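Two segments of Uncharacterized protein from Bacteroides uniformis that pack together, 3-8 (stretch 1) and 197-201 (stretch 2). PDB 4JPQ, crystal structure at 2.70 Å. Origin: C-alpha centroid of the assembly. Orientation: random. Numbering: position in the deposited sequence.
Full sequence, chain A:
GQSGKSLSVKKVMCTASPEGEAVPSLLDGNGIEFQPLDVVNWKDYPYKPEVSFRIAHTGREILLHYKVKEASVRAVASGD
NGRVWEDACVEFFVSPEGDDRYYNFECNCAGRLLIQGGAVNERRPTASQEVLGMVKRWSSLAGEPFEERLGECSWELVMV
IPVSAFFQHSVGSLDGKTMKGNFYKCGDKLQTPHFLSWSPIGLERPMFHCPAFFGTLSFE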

# COMPACT_ATOMS: atom_id res chain seq x y z
N SER A 3 7.90 0.22 -20.42
CA SER A 3 7.61 1.33 -19.46
C SER A 3 6.50 0.90 -18.50
O SER A 3 5.68 -0.00 -18.80
CB SER A 3 7.23 2.69 -20.09
OG SER A 3 8.24 3.21 -20.91
N GLY A 4 6.49 1.54 -17.34
CA GLY A 4 5.46 1.32 -16.35
C GLY A 4 4.37 2.36 -16.50
O GLY A 4 4.48 3.28 -17.31
N LYS A 5 3.33 2.18 -15.70
CA LYS A 5 2.19 3.10 -15.67
C LYS A 5 2.55 4.43 -14.98
O LYS A 5 3.60 4.57 -14.36
CB LYS A 5 0.98 2.48 -14.95
CG LYS A 5 0.32 1.32 -15.70
CD LYS A 5 -0.90 0.84 -14.92
CE LYS A 5 -1.64 -0.29 -15.61
NZ LYS A 5 -2.68 -0.86 -14.71
N SER A 6 1.64 5.40 -15.12
CA SER A 6 1.79 6.72 -14.53
C SER A 6 0.51 7.17 -13.81
O SER A 6 -0.61 6.83 -14.23
CB SER A 6 2.26 7.72 -15.57
OG SER A 6 3.53 7.32 -16.03
N LEU A 7 0.70 7.94 -12.74
CA LEU A 7 -0.37 8.50 -11.93
C LEU A 7 -0.13 9.92 -11.51
O LEU A 7 1.00 10.28 -11.16
CB LEU A 7 -0.54 7.70 -10.62
CG LEU A 7 -1.77 6.84 -10.46
CD1 LEU A 7 -1.73 6.21 -9.08
CD2 LEU A 7 -3.06 7.64 -10.66
N SER A 8 -1.21 10.70 -11.49
CA SER A 8 -1.23 12.06 -10.97
C SER A 8 -1.81 11.95 -9.56
O SER A 8 -2.92 11.45 -9.38
CB SER A 8 -2.09 12.98 -11.82
OG SER A 8 -1.55 13.08 -13.12
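Stretch 2, residues 197-201: SWSPI

Stretch 2, Ser197 to Ile201, lies against the start of the chain as an irregular, mostly extended segment with one kink, running roughly opposite in direction to stretch 1. Trp198, at phi/psi of -84/-63, breaks the run of extended angles; Ser199 and Pro200 return to them. Stretch 1 is extended throughout Gly4 to Ser8 and becomes a regular strand at Ser6. The two backbones are nearest at Lys5 and Ser199, whose CA atoms are 5.3 Å apart, and the contact is organised around that point. No backbone-to-backbone hydrogen bond links the segments; each of the two bonds between them uses one side chain and one main-chain group.

The first is the amide of Lys5, which donates to Ser199. Lys5 N lies 3.2 Å from Ser199 OG, and the N-H...O angle of 166° makes it nearly linear. A t rotamer (chi1 -178°) places this hydroxyl beside the incoming chain, so a short polar side chain supplies the acceptor for the amide. The hydroxyl also lies 3.4 Å from Gly4 CA, a close approach at a residue without a side chain: an ideal CB built on Gly4 would be only 3.0 Å from Ser199 OG, which is tight.

The second bond runs the other way in kind, from side chain to main chain. Lys5 points toward stretch 2 and extends with chi1 m and the other three angles t, delivering its ammonium to the carbonyl of Trp198, with Lys5 NZ 2.8 Å from Trp198 O. A buried residue thus has its carbonyl satisfied by a charged group carried in on a long, nearly straight arm. Lys5 therefore donates twice, through its amide and its ammonium, to acceptors on consecutive residues. Along the arm, Lys5 CG comes within 4.4 Å of Pro200 CD.

The same lysine also makes an apolar contact. Lys5 CB sits over one face of the Trp198 indole, 4.0 Å from the centroid of its six-membered ring and 26° off the normal, a CH-pi arrangement. Trp198 leaves its backbone sideways, but its ring end comes nearer, where Leu7 CG meets Trp198 CZ2 at 3.7 Å. Ser6, between Lys5 and Leu7, has its CA-to-CB bond pointing away from stretch 2, while Ser6 O lies 3.9 Å from Trp198 CZ2, at the ring edge. This is the alternation expected of an extended chain: the CA-to-CB bonds of Lys5 and Leu7 point toward stretch 2 and that of Ser6 away.

Within stretch 2, Ser197 OG donates to Ser199 O at 2.8 Å, bridging the kink and satisfying that carbonyl internally. In all, about 320 Å² is buried between the segments.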

# COMPACT_ATOMS: atom_id res chain seq x y z
N SER A 197 -0.98 -6.60 -9.07
CA SER A 197 -0.21 -5.34 -9.08
C SER A 197 -0.92 -4.27 -9.92
O SER A 197 -1.81 -4.58 -10.73
CB SER A 197 1.20 -5.54 -9.64
OG SER A 197 1.18 -5.70 -11.05
N TRP A 198 -0.50 -3.02 -9.70
CA TRP A 198 -1.02 -1.87 -10.44
C TRP A 198 -0.28 -1.77 -11.77
O TRP A 198 -0.90 -1.86 -12.84
CB TRP A 198 -0.92 -0.59 -9.60
CG TRP A 198 -1.15 0.65 -10.40
CD1 TRP A 198 -2.29 1.01 -11.05
CD2 TRP A 198 -0.20 1.67 -10.64
NE1 TRP A 198 -2.11 2.21 -11.68
CE2 TRP A 198 -0.83 2.65 -11.44
CE3 TRP A 198 1.13 1.88 -10.24
CZ2 TRP A 198 -0.18 3.81 -11.86
CZ3 TRP A 198 1.78 3.04 -10.66
CH2 TRP A 198 1.12 3.99 -11.46
N SER A 199 1.04 -1.54 -11.69
CA SER A 199 1.88 -1.45 -12.88
C SER A 199 2.42 -2.87 -13.09
O SER A 199 2.68 -3.56 -12.07
CB SER A 199 3.01 -0.45 -12.72
OG SER A 199 3.77 -0.38 -13.91
N PRO A 200 2.59 -3.30 -14.37
CA PRO A 200 3.00 -4.70 -14.59
C PRO A 200 4.45 -5.05 -14.23
O PRO A 200 5.32 -4.17 -14.22
CB PRO A 200 2.75 -4.92 -16.10
CG PRO A 200 1.81 -3.84 -16.49
CD PRO A 200 2.23 -2.67 -15.65
N ILE A 201 4.66 -6.34 -13.95
CA ILE A 201 5.96 -6.92 -13.56
C ILE A 201 6.24 -8.09 -14.51
O ILE A 201 5.35 -8.93 -14.71
CB ILE A 201 5.95 -7.43 -12.10
CG1 ILE A 201 5.77 -6.25 -11.13
CG2 ILE A 201 7.22 -8.20 -11.77
CD1 ILE A 201 5.41 -6.65 -9.72